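Local atomic coordinates of protein disulfide isomerase (Pseudomonas aeruginosa, PDB entry 4N30), a protein that probably acts as a DsbA-type thiol-disulfide oxidoreductase with a thioredoxin fold, forming or rearranging disulfide bonds in other proteins. Residues Val89-Pro94 with Lys169-Ile174. Sequence-based numbering, arbitrary orientation.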
ATOM      1  N   VAL A  89      -5.083   2.004  -3.123  1.00 10.95           N
ATOM      2  CA  VAL A  89      -4.749   0.609  -2.912  1.00 11.18           C
ATOM      3  C   VAL A  89      -3.314   0.453  -2.602  1.00  9.75           C
ATOM      4  O   VAL A  89      -2.441   1.008  -3.358  1.00 10.68           O
ATOM      5  CB  VAL A  89      -5.152  -0.259  -4.148  1.00 11.35           C
ATOM      6  CG1 VAL A  89      -4.674  -1.680  -3.947  1.00 13.01           C
ATOM      7  CG2 VAL A  89      -6.686  -0.195  -4.347  1.00 12.58           C
ATOM      8  N   TRP A  90      -2.959  -0.146  -1.458  1.00 10.41           N
ATOM      9  CA  TRP A  90      -1.563  -0.347  -1.116  1.00 10.42           C
ATOM     10  C   TRP A  90      -1.020  -1.451  -2.003  1.00 10.87           C
ATOM     11  O   TRP A  90      -1.643  -2.553  -1.996  1.00 12.17           O
ATOM     12  CB  TRP A  90      -1.463  -0.782   0.343  1.00 10.92           C
ATOM     13  CG  TRP A  90      -0.060  -1.126   0.833  1.00 10.53           C
ATOM     14  CD1 TRP A  90       0.623  -2.314   0.693  1.00 11.41           C
ATOM     15  CD2 TRP A  90       0.853  -0.247   1.539  1.00 10.41           C
ATOM     16  NE1 TRP A  90       1.820  -2.247   1.299  1.00 11.67           N
ATOM     17  CE2 TRP A  90       2.008  -1.024   1.843  1.00 11.08           C
ATOM     18  CE3 TRP A  90       0.734   1.072   2.013  1.00 10.67           C
ATOM     19  CZ2 TRP A  90       3.079  -0.501   2.566  1.00 11.92           C
ATOM     20  CZ3 TRP A  90       1.793   1.569   2.767  1.00 11.96           C
ATOM     21  CH2 TRP A  90       2.939   0.773   3.023  1.00 11.37           C
ATOM     22  N   ARG A  91       0.114  -1.270  -2.635  1.00  9.66           N
ATOM     23  CA  ARG A  91       0.794  -2.327  -3.364  1.00  9.59           C
ATOM     24  C   ARG A  91       2.151  -2.512  -2.751  1.00  9.84           C
ATOM     25  O   ARG A  91       2.885  -1.576  -2.453  1.00 10.75           O
ATOM     26  CB  ARG A  91       0.931  -1.920  -4.849  1.00 11.06           C
ATOM     27  CG  ARG A  91      -0.385  -1.545  -5.555  1.00 12.08           C
ATOM     28  CD  ARG A  91      -1.448  -2.608  -5.507  1.00 16.26           C
ATOM     29  NE  ARG A  91      -0.985  -3.600  -6.386  1.00 20.22           N
ATOM     30  CZ  ARG A  91      -1.157  -3.614  -7.720  1.00 22.95           C
ATOM     31  NH1 ARG A  91      -1.783  -2.637  -8.369  1.00 24.58           N
ATOM     32  NH2 ARG A  91      -0.618  -4.617  -8.413  1.00 28.20           N
ATOM     33  N   HIS A  92       2.616  -3.748  -2.605  1.00  9.97           N
ATOM     34  CA  HIS A  92       3.887  -4.023  -1.936  1.00 10.60           C
ATOM     35  C   HIS A  92       5.045  -3.816  -2.807  1.00 10.63           C
ATOM     36  O   HIS A  92       5.179  -4.497  -3.866  1.00 11.04           O
ATOM     37  CB  HIS A  92       3.877  -5.454  -1.376  1.00 10.70           C
ATOM     38  CG  HIS A  92       2.878  -5.653  -0.342  1.00 10.30           C
ATOM     39  ND1 HIS A  92       3.010  -5.167   0.925  1.00 10.71           N
ATOM     40  CD2 HIS A  92       1.682  -6.382  -0.380  1.00 10.99           C
ATOM     41  CE1 HIS A  92       1.926  -5.543   1.628  1.00 11.29           C
ATOM     42  NE2 HIS A  92       1.095  -6.250   0.831  1.00 12.69           N
ATOM     43  N   LEU A  93       6.027  -3.031  -2.319  1.00 10.01           N
ATOM     44  CA  LEU A  93       7.327  -3.024  -2.897  1.00 10.98           C
ATOM     45  C   LEU A  93       8.327  -2.787  -1.774  1.00 10.00           C
ATOM     46  O   LEU A  93       9.025  -1.799  -1.743  1.00 10.43           O
ATOM     47  CB  LEU A  93       7.424  -1.975  -3.991  1.00 11.34           C
ATOM     48  CG  LEU A  93       8.745  -1.910  -4.771  1.00 11.84           C
ATOM     49  CD1 LEU A  93       8.955  -3.246  -5.475  1.00 15.13           C
ATOM     50  CD2 LEU A  93       8.731  -0.772  -5.788  1.00 13.69           C
ATOM     51  N   PRO A  94       8.580  -3.854  -0.982  1.00 10.66           N
ATOM     52  CA  PRO A  94       9.656  -3.775  -0.011  1.00 11.53           C
ATOM     53  C   PRO A  94      10.971  -3.708  -0.761  1.00 10.36           C
ATOM     54  O   PRO A  94      11.259  -4.577  -1.586  1.00 12.27           O
ATOM     55  CB  PRO A  94       9.523  -5.107   0.779  1.00 11.15           C
ATOM     56  CG  PRO A  94       8.738  -5.994  -0.163  1.00 11.89           C
ATOM     57  CD  PRO A  94       7.806  -5.113  -0.924  1.00 11.57           C
ATOM     58  N   LYS A 169       4.860 -11.038  -3.560  1.00 15.95           N
ATOM     59  CA  LYS A 169       5.752 -11.269  -4.676  0.50 16.37           C
ATOM     60  C   LYS A 169       5.157 -10.820  -5.975  1.00 17.61           C
ATOM     61  O   LYS A 169       5.899 -10.251  -6.810  1.00 16.52           O
ATOM     62  CB  LYS A 169       6.160 -12.752  -4.737  0.50 17.41           C
ATOM     63  CG  LYS A 169       7.104 -13.157  -3.611  0.50 19.16           C
ATOM     64  CD  LYS A 169       7.435 -14.652  -3.646  0.50 22.15           C
ATOM     65  CE  LYS A 169       8.595 -15.027  -2.743  0.50 22.33           C
ATOM     66  NZ  LYS A 169       8.470 -16.479  -2.375  0.50 24.37           N
ATOM     67  N   LEU A 170       3.872 -11.006  -6.205  1.00 14.64           N
ATOM     68  CA  LEU A 170       3.203 -10.595  -7.415  1.00 19.03           C
ATOM     69  C   LEU A 170       3.241  -9.079  -7.538  1.00 16.08           C
ATOM     70  O   LEU A 170       3.486  -8.522  -8.642  1.00 15.20           O
ATOM     71  CB  LEU A 170       1.730 -11.061  -7.449  1.00 20.38           C
ATOM     72  CG  LEU A 170       0.998 -10.760  -8.765  1.00 23.68           C
ATOM     73  CD1 LEU A 170       1.765 -11.429  -9.929  1.00 29.32           C
ATOM     74  CD2 LEU A 170      -0.429 -11.294  -8.685  1.00 26.31           C
ATOM     75  N   ASP A 171       2.916  -8.354  -6.452  1.00 13.81           N
ATOM     76  CA  ASP A 171       3.026  -6.869  -6.519  1.00 13.29           C
ATOM     77  C   ASP A 171       4.440  -6.454  -6.863  1.00 12.82           C
ATOM     78  O   ASP A 171       4.597  -5.559  -7.720  1.00 13.06           O
ATOM     79  CB  ASP A 171       2.674  -6.238  -5.180  1.00 13.82           C
ATOM     80  CG  ASP A 171       1.217  -6.135  -4.895  1.00 14.95           C
ATOM     81  OD1 ASP A 171       0.371  -6.330  -5.847  1.00 18.48           O
ATOM     82  OD2 ASP A 171       0.863  -5.712  -3.744  1.00 12.45           O
ATOM     83  N   ILE A 172       5.449  -7.099  -6.302  1.00 12.20           N
ATOM     84  CA  ILE A 172       6.833  -6.739  -6.568  1.00 12.97           C
ATOM     85  C   ILE A 172       7.214  -7.008  -8.041  1.00 14.33           C
ATOM     86  O   ILE A 172       7.786  -6.168  -8.779  1.00 14.68           O
ATOM     87  CB  ILE A 172       7.780  -7.547  -5.677  1.00 13.14           C
ATOM     88  CG1 ILE A 172       7.592  -7.098  -4.224  1.00 13.63           C
ATOM     89  CG2 ILE A 172       9.260  -7.298  -6.101  1.00 15.30           C
ATOM     90  CD1 ILE A 172       8.253  -8.160  -3.303  1.00 14.98           C
ATOM     91  N   ASP A 173       6.723  -8.133  -8.552  1.00 14.87           N
ATOM     92  CA  ASP A 173       6.975  -8.550  -9.959  1.00 14.28           C
ATOM     93  C   ASP A 173       6.290  -7.591 -10.894  1.00 16.36           C
ATOM     94  O   ASP A 173       6.917  -7.158 -11.918  1.00 16.67           O
ATOM     95  CB  ASP A 173       6.438  -9.986 -10.227  1.00 16.40           C
ATOM     96  CG  ASP A 173       7.251 -11.053  -9.551  1.00 17.61           C
ATOM     97  OD1 ASP A 173       8.324 -10.795  -8.974  1.00 17.65           O
ATOM     98  OD2 ASP A 173       6.649 -12.153  -9.599  1.00 22.49           O
ATOM     99  N   ILE A 174       5.066  -7.160 -10.609  1.00 15.07           N
ATOM    100  CA  ILE A 174       4.375  -6.168 -11.417  1.00 16.04           C
ATOM    101  C   ILE A 174       5.124  -4.857 -11.396  1.00 15.02           C
ATOM    102  O   ILE A 174       5.344  -4.204 -12.459  1.00 14.97           O
ATOM    103  CB  ILE A 174       2.916  -5.989 -11.040  1.00 16.33           C
ATOM    104  CG1 ILE A 174       2.148  -7.271 -11.376  1.00 18.56           C
ATOM    105  CG2 ILE A 174       2.287  -4.762 -11.689  1.00 16.49           C
ATOM    106  CD1 ILE A 174       0.810  -7.296 -10.727  1.00 21.71           C
TER
HETATM  107  O   HOH W   1      -1.606  -5.225  -2.789  1.00 16.40           O
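Asp171 joins helix 162-177 to the end of strand 86-92 in this DsbA-type thioredoxin fold, its carboxylate held by the side chain of Arg91 and the backbone of His92. Arg91 grips it side-on in a salt bridge that uses one oxygen alone: NE lies 3.1 Å from Asp171 OD1 and NH2 3.2 Å from the same atom. OD1 sits nearly in the guanidinium plane, whereas both nitrogens meet it from one face of the carboxylate, the two planes being 57° apart. The Arg91 chain is bent at chi2 and again at chi3 (-72°), the latter placing NE beside the acid; NH1 bonds to Asn59 on the neighbouring strand 56-62. The second oxygen takes the backbone: His92 N donates to Asp171 OD2 over 2.9 Å, nearly straight at 170°. A water donates to both OD2 and Trp90 O, which gives OD2 two donors here and the carboxylate four among these groups, and would be expected to favour its charged form. The His92 ring lies obliquely to the carboxylate, and its NE2 is hydrogen-bonded to Glu110 OE2 of helix 99-131, while Trp90 CD1 lies over one face of the His92 ring, offset toward the rim.

Strand and helix run almost perpendicular. The methyl Ile174 CD1 lies at the edge of the Arg91 guanidinium, 3.8 Å from NH2. Beyond the strand end, the two branches of Ile172 divide the apolar contacts with the loop between them: CG2 meets Leu93 CD1 at 4.1 Å, and CD1 touches Pro94 CG at 3.8 Å.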